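Local atomic coordinates of restriction endonuclease S subunits (Thermoanaerobacter tengcongensis, PDB entry 3OKG), a protein that probably recognises the target DNA sequence as the specificity subunit of a type I restriction-modification system, whose methyltransferase combines M and S polypeptides. Residues G287-S292 / L322-L327; C307-G310 / A314-R317. All coordinates share one frame; numbering follows the deposited sequence.

Contact 1: residues G287-S292 / L322-L327; sequences GDVLIS and LERFWL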
ATOM      1  N   GLY A 287     -18.007 -17.939  21.337  1.00 50.85           N
ATOM      2  CA  GLY A 287     -19.207 -17.194  21.031  1.00 49.56           C
ATOM      3  C   GLY A 287     -19.163 -15.852  21.723  1.00 59.52           C
ATOM      4  O   GLY A 287     -19.119 -14.816  21.065  1.00 55.81           O
ATOM      5  N   ASP A 288     -19.142 -15.868  23.052  1.00 38.65           N
ATOM      6  CA  ASP A 288     -19.233 -14.633  23.822  1.00 36.88           C
ATOM      7  C   ASP A 288     -18.416 -13.495  23.251  1.00 30.46           C
ATOM      8  O   ASP A 288     -17.297 -13.682  22.763  1.00 38.26           O
ATOM      9  CB  ASP A 288     -18.745 -14.812  25.259  1.00 28.78           C
ATOM     10  CG  ASP A 288     -19.394 -15.985  25.954  1.00 47.91           C
ATOM     11  OD1 ASP A 288     -20.406 -16.503  25.443  1.00 37.40           O
ATOM     12  OD2 ASP A 288     -18.875 -16.400  27.012  1.00 39.16           O
ATOM     13  N   VAL A 289     -18.988 -12.303  23.335  1.00 28.82           N
ATOM     14  CA  VAL A 289     -18.336 -11.098  22.883  1.00 30.92           C
ATOM     15  C   VAL A 289     -17.531 -10.545  24.032  1.00 29.96           C
ATOM     16  O   VAL A 289     -17.999 -10.542  25.172  1.00 31.58           O
ATOM     17  CB  VAL A 289     -19.408 -10.066  22.413  1.00 28.14           C
ATOM     18  CG1 VAL A 289     -18.767  -8.717  22.103  1.00 25.74           C
ATOM     19  CG2 VAL A 289     -20.155 -10.613  21.178  1.00 22.71           C
ATOM     20  N   LEU A 290     -16.308 -10.105  23.754  1.00 31.96           N
ATOM     21  CA  LEU A 290     -15.468  -9.509  24.786  1.00 28.87           C
ATOM     22  C   LEU A 290     -15.454  -8.016  24.549  1.00 30.09           C
ATOM     23  O   LEU A 290     -15.412  -7.566  23.405  1.00 35.00           O
ATOM     24  CB  LEU A 290     -14.027 -10.069  24.735  1.00 31.92           C
ATOM     25  CG  LEU A 290     -13.863 -11.592  24.784  1.00 33.41           C
ATOM     26  CD1 LEU A 290     -12.430 -12.001  24.488  1.00 37.77           C
ATOM     27  CD2 LEU A 290     -14.305 -12.161  26.134  1.00 40.21           C
ATOM     28  N   ILE A 291     -15.479  -7.237  25.617  1.00 30.12           N
ATOM     29  CA  ILE A 291     -15.489  -5.788  25.458  1.00 30.78           C
ATOM     30  C   ILE A 291     -14.565  -5.151  26.486  1.00 38.72           C
ATOM     31  O   ILE A 291     -14.474  -5.629  27.609  1.00 35.61           O
ATOM     32  CB  ILE A 291     -16.916  -5.226  25.572  1.00 30.59           C
ATOM     33  CG1 ILE A 291     -16.945  -3.735  25.240  1.00 32.92           C
ATOM     34  CG2 ILE A 291     -17.501  -5.508  26.953  1.00 33.84           C
ATOM     35  CD1 ILE A 291     -18.320  -3.238  24.844  1.00 34.60           C
ATOM     36  N   SER A 292     -13.862  -4.093  26.087  1.00 41.02           N
ATOM     37  CA  SER A 292     -12.919  -3.430  26.975  1.00 33.74           C
ATOM     38  C   SER A 292     -13.676  -2.499  27.894  1.00 44.57           C
ATOM     39  O   SER A 292     -14.453  -1.680  27.436  1.00 40.75           O
ATOM     40  CB  SER A 292     -11.889  -2.634  26.176  1.00 56.93           C
ATOM     41  OG  SER A 292     -11.088  -1.840  27.035  1.00 62.37           O
ATOM     42  N   LEU A 322     -31.009 -13.403  21.052  1.00 22.90           N
ATOM     43  CA  LEU A 322     -30.044 -12.428  20.532  1.00 24.28           C
ATOM     44  C   LEU A 322     -28.904 -13.135  19.792  1.00 26.87           C
ATOM     45  O   LEU A 322     -28.236 -14.003  20.364  1.00 26.39           O
ATOM     46  CB  LEU A 322     -29.475 -11.566  21.666  1.00 25.22           C
ATOM     47  CG  LEU A 322     -28.294 -10.628  21.331  1.00 25.05           C
ATOM     48  CD1 LEU A 322     -28.745  -9.495  20.393  1.00 21.41           C
ATOM     49  CD2 LEU A 322     -27.710 -10.025  22.602  1.00 23.77           C
ATOM     50  N   GLU A 323     -28.713 -12.772  18.519  1.00 24.17           N
ATOM     51  CA  GLU A 323     -27.624 -13.280  17.690  1.00 31.49           C
ATOM     52  C   GLU A 323     -26.312 -12.620  18.075  1.00 26.30           C
ATOM     53  O   GLU A 323     -26.246 -11.400  18.260  1.00 20.77           O
ATOM     54  CB  GLU A 323     -27.906 -12.998  16.211  1.00 30.00           C
ATOM     55  CG  GLU A 323     -28.923 -13.927  15.579  1.00 29.87           C
ATOM     56  CD  GLU A 323     -28.390 -15.347  15.427  1.00 49.55           C
ATOM     57  OE1 GLU A 323     -27.155 -15.526  15.432  1.00 43.83           O
ATOM     58  OE2 GLU A 323     -29.202 -16.286  15.299  1.00 38.54           O
ATOM     59  N   ARG A 324     -25.265 -13.428  18.191  1.00 24.21           N
ATOM     60  CA  ARG A 324     -23.946 -12.931  18.533  1.00 27.84           C
ATOM     61  C   ARG A 324     -23.549 -11.780  17.626  1.00 19.47           C
ATOM     62  O   ARG A 324     -23.070 -10.724  18.062  1.00 24.55           O
ATOM     63  CB  ARG A 324     -22.929 -14.067  18.328  1.00 27.53           C
ATOM     64  CG  ARG A 324     -21.509 -13.600  18.396  1.00 44.20           C
ATOM     65  CD  ARG A 324     -20.601 -14.725  18.834  1.00 50.53           C
ATOM     66  NE  ARG A 324     -20.057 -15.504  17.732  1.00 49.23           N
ATOM     67  CZ  ARG A 324     -20.639 -16.579  17.225  1.00 52.95           C
ATOM     68  NH1 ARG A 324     -21.805 -16.990  17.715  1.00 60.53           N
ATOM     69  NH2 ARG A 324     -20.052 -17.240  16.229  1.00 57.65           N
ATOM     70  N   PHE A 325     -23.725 -12.000  16.335  1.00 20.09           N
ATOM     71  CA  PHE A 325     -23.271 -11.003  15.371  1.00 26.58           C
ATOM     72  C   PHE A 325     -24.136  -9.751  15.282  1.00 25.17           C
ATOM     73  O   PHE A 325     -23.647  -8.689  14.879  1.00 23.14           O
ATOM     74  CB  PHE A 325     -23.024 -11.663  14.021  1.00 28.80           C
ATOM     75  CG  PHE A 325     -21.820 -12.577  14.048  1.00 26.01           C
ATOM     76  CD1 PHE A 325     -20.579 -12.069  14.399  1.00 36.94           C
ATOM     77  CD2 PHE A 325     -21.935 -13.926  13.768  1.00 39.50           C
ATOM     78  CE1 PHE A 325     -19.446 -12.899  14.446  1.00 38.17           C
ATOM     79  CE2 PHE A 325     -20.822 -14.759  13.813  1.00 39.85           C
ATOM     80  CZ  PHE A 325     -19.578 -14.239  14.163  1.00 42.01           C
ATOM     81  N   TRP A 326     -25.398  -9.858  15.701  1.00 22.83           N
ATOM     82  CA  TRP A 326     -26.251  -8.643  15.833  1.00 23.08           C
ATOM     83  C   TRP A 326     -25.672  -7.754  16.927  1.00 23.24           C
ATOM     84  O   TRP A 326     -25.480  -6.539  16.748  1.00 22.81           O
ATOM     85  CB  TRP A 326     -27.698  -9.041  16.171  1.00 25.68           C
ATOM     86  CG  TRP A 326     -28.679  -7.888  16.279  1.00 21.41           C
ATOM     87  CD1 TRP A 326     -29.257  -7.396  17.436  1.00 26.91           C
ATOM     88  CD2 TRP A 326     -29.215  -7.105  15.201  1.00 21.53           C
ATOM     89  NE1 TRP A 326     -30.121  -6.357  17.134  1.00 23.65           N
ATOM     90  CE2 TRP A 326     -30.126  -6.169  15.768  1.00 24.70           C
ATOM     91  CE3 TRP A 326     -29.049  -7.126  13.805  1.00 20.43           C
ATOM     92  CZ2 TRP A 326     -30.820  -5.239  14.997  1.00 24.54           C
ATOM     93  CZ3 TRP A 326     -29.750  -6.197  13.035  1.00 24.01           C
ATOM     94  CH2 TRP A 326     -30.628  -5.271  13.633  1.00 28.73           C
ATOM     95  N   LEU A 327     -25.381  -8.383  18.066  1.00 19.94           N
ATOM     96  CA  LEU A 327     -24.743  -7.705  19.190  1.00 21.00           C
ATOM     97  C   LEU A 327     -23.419  -7.054  18.782  1.00 25.60           C
ATOM     98  O   LEU A 327     -23.159  -5.892  19.088  1.00 22.40           O
ATOM     99  CB  LEU A 327     -24.473  -8.710  20.318  1.00 22.37           C
ATOM    100  CG  LEU A 327     -23.760  -8.145  21.549  1.00 27.64           C
ATOM    101  CD1 LEU A 327     -24.512  -6.932  22.088  1.00 25.40           C
ATOM    102  CD2 LEU A 327     -23.618  -9.215  22.627  1.00 21.66           C
TER
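Val289 and Leu327 meet through one methyl branch each, CG2 of the valine against CD2 of the leucine at 4.0 Å, with the two side chains slanting across one another. The other valine branch, CG1, lies anti to the backbone N (chi1 173°), and this turns CG2 towards the helix, where it also comes within 4.3 Å of Arg324 CG. Arg324 then follows a different course: its chain bends at chi3 (91°) and lays one face of the guanidinium group over the backbone of Gly287, NE standing 3.8 Å from Gly287 CA. The backbone angles of Gly287 would press any CB into the carbonyl oxygen of the preceding residue, so this surface is bare main chain. With an alanine in place of Arg324, Gly287 would probably lose the cover over its CA and Val289 the methylene beside CG2, leaving the outer side of the contact more open. Arg324 illustrates how a long, charged side chain can extend a small apolar interface to its partly exposed edge. Strand 289-292 lies between strands 313-318 and 300-302; Val289 also touches Leu328 and Leu331 of helix 324-333, while Trp326 turns to helix 365-388 and packs on Gln368 and Ile371.

Contact 2: residues C307-G310 / A314-R317; sequences CCIG and AALR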
ATOM      1  N   CYS A 307     -11.937 -19.383  28.105  1.00 32.06           N
ATOM      2  CA  CYS A 307     -10.841 -18.560  28.588  1.00 40.03           C
ATOM      3  C   CYS A 307     -11.318 -17.838  29.830  1.00 48.49           C
ATOM      4  O   CYS A 307     -12.448 -18.061  30.265  1.00 42.55           O
ATOM      5  CB  CYS A 307     -10.391 -17.562  27.520  1.00 38.23           C
ATOM      6  SG  CYS A 307     -11.683 -16.363  26.946  1.00 37.31           S
ATOM      7  N   CYS A 308     -10.472 -16.984  30.403  1.00 37.63           N
ATOM      8  CA  CYS A 308     -10.885 -16.143  31.525  1.00 37.79           C
ATOM      9  C   CYS A 308     -10.332 -14.734  31.380  1.00 48.08           C
ATOM     10  O   CYS A 308      -9.286 -14.524  30.765  1.00 41.32           O
ATOM     11  CB  CYS A 308     -10.494 -16.762  32.870  1.00 39.89           C
ATOM     12  SG  CYS A 308      -8.743 -17.181  33.016  1.00 47.15           S
ATOM     13  N   ILE A 309     -11.053 -13.775  31.953  1.00 31.26           N
ATOM     14  CA  ILE A 309     -10.826 -12.364  31.710  1.00 37.48           C
ATOM     15  C   ILE A 309     -10.585 -11.578  32.990  1.00 42.15           C
ATOM     16  O   ILE A 309     -11.167 -11.878  34.035  1.00 38.44           O
ATOM     17  CB  ILE A 309     -12.045 -11.768  30.972  1.00 37.93           C
ATOM     18  CG1 ILE A 309     -13.337 -12.019  31.777  1.00 31.61           C
ATOM     19  CG2 ILE A 309     -12.164 -12.402  29.577  1.00 35.68           C
ATOM     20  CD1 ILE A 309     -14.544 -11.203  31.305  1.00 40.71           C
ATOM     21  N   GLY A 310      -9.743 -10.554  32.891  1.00 39.38           N
ATOM     22  CA  GLY A 310      -9.397  -9.734  34.034  1.00 34.59           C
ATOM     23  C   GLY A 310     -10.069  -8.378  34.085  1.00 44.86           C
ATOM     24  O   GLY A 310     -10.983  -8.082  33.311  1.00 45.67           O
ATOM     25  N   ALA A 314     -15.108  -7.162  29.988  1.00 32.80           N
ATOM     26  CA  ALA A 314     -16.349  -7.842  30.337  1.00 35.29           C
ATOM     27  C   ALA A 314     -16.610  -8.869  29.226  1.00 32.43           C
ATOM     28  O   ALA A 314     -16.170  -8.683  28.098  1.00 35.15           O
ATOM     29  CB  ALA A 314     -17.498  -6.837  30.433  1.00 34.47           C
ATOM     30  N   ALA A 315     -17.287  -9.967  29.548  1.00 37.74           N
ATOM     31  CA  ALA A 315     -17.761 -10.891  28.521  1.00 32.38           C
ATOM     32  C   ALA A 315     -19.297 -10.843  28.442  1.00 32.56           C
ATOM     33  O   ALA A 315     -19.980 -10.802  29.472  1.00 33.03           O
ATOM     34  CB  ALA A 315     -17.290 -12.291  28.803  1.00 35.19           C
ATOM     35  N   LEU A 316     -19.830 -10.834  27.225  1.00 26.47           N
ATOM     36  CA  LEU A 316     -21.279 -10.753  26.997  1.00 25.34           C
ATOM     37  C   LEU A 316     -21.726 -12.022  26.320  1.00 27.91           C
ATOM     38  O   LEU A 316     -21.235 -12.378  25.234  1.00 29.54           O
ATOM     39  CB  LEU A 316     -21.606  -9.561  26.096  1.00 31.88           C
ATOM     40  CG  LEU A 316     -20.857  -8.290  26.491  1.00 34.11           C
ATOM     41  CD1 LEU A 316     -20.989  -7.234  25.390  1.00 37.74           C
ATOM     42  CD2 LEU A 316     -21.387  -7.770  27.805  1.00 31.62           C
ATOM     43  N   ARG A 317     -22.629 -12.742  26.963  1.00 26.71           N
ATOM     44  CA  ARG A 317     -23.060 -14.009  26.401  1.00 28.86           C
ATOM     45  C   ARG A 317     -24.518 -13.891  26.032  1.00 26.26           C
ATOM     46  O   ARG A 317     -25.376 -13.844  26.912  1.00 25.01           O
ATOM     47  CB  ARG A 317     -22.867 -15.160  27.376  1.00 28.76           C
ATOM     48  CG  ARG A 317     -23.169 -16.510  26.732  1.00 39.26           C
ATOM     49  CD  ARG A 317     -22.809 -17.668  27.643  1.00 48.85           C
ATOM     50  NE  ARG A 317     -21.368 -17.750  27.894  1.00 73.51           N
ATOM     51  CZ  ARG A 317     -20.814 -17.858  29.101  1.00 62.76           C
ATOM     52  NH1 ARG A 317     -21.574 -17.915  30.190  1.00 80.50           N
ATOM     53  NH2 ARG A 317     -19.499 -17.924  29.219  1.00 58.04           N
TER
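Ile309 lays its terminal methyl over the flat face of the peptide joining Ala314 to Ala315. CD1 stands almost directly above Ala315 N at 3.5 Å and is 3.7 Å from Ala314 C, while the nearest side-chain atom is Ala315 CB at 3.9 Å. The isoleucine reaches this place because CG1 sits between its own backbone N and carbonyl carbon (chi1 56°), the crowded position, and the chain then runs out extended (chi2 167°). Only one branch therefore makes the contact, and a methyl group rests on a peptide plane as much as on another side chain. The small alanine is part of the geometry: the CB of Ala315 points toward segment 307-310, whereas that of Ala314 points away and packs on Met241, Ile291 and Val293. No hydrogen bond links the two segments, and the closest CA atoms, those of Ile309 and Ala314, are 7.3 Å apart, too far for paired strands. Leu290 touches both Ile309 and Ala315 and joins them in a buried apolar cluster. Strand 307-309 belongs to a mixed sheet and strand 313-318 to an antiparallel one, so the arrangement exemplifies side-chain packing between two sheets. Here it joins them within a specificity domain of the TRD type, the target-recognition module of type I S subunits.

Read from the N terminus, strand 289-292 comes first among the segments of these contacts; the chain then runs through strand 300-302 to strand 307-309, and enters strand 313-318 before helix 324-333 begins. Contact 2 closes a short loop of three residues, and contact 1 closes a longer one of 29; the shorter lies wholly within the longer, and the two do not cross. Strands 289-292 and 313-318 are neighbours in one sheet, so the contacts also meet directly: Asp288 OD2 forms a salt bridge to Arg317 NH2 at 2.8 Å, and Val289 O probably accepts a hydrogen bond from Leu316 N. Contact 1 thus ties this sheet to a helix, contact 2 to the second sheet.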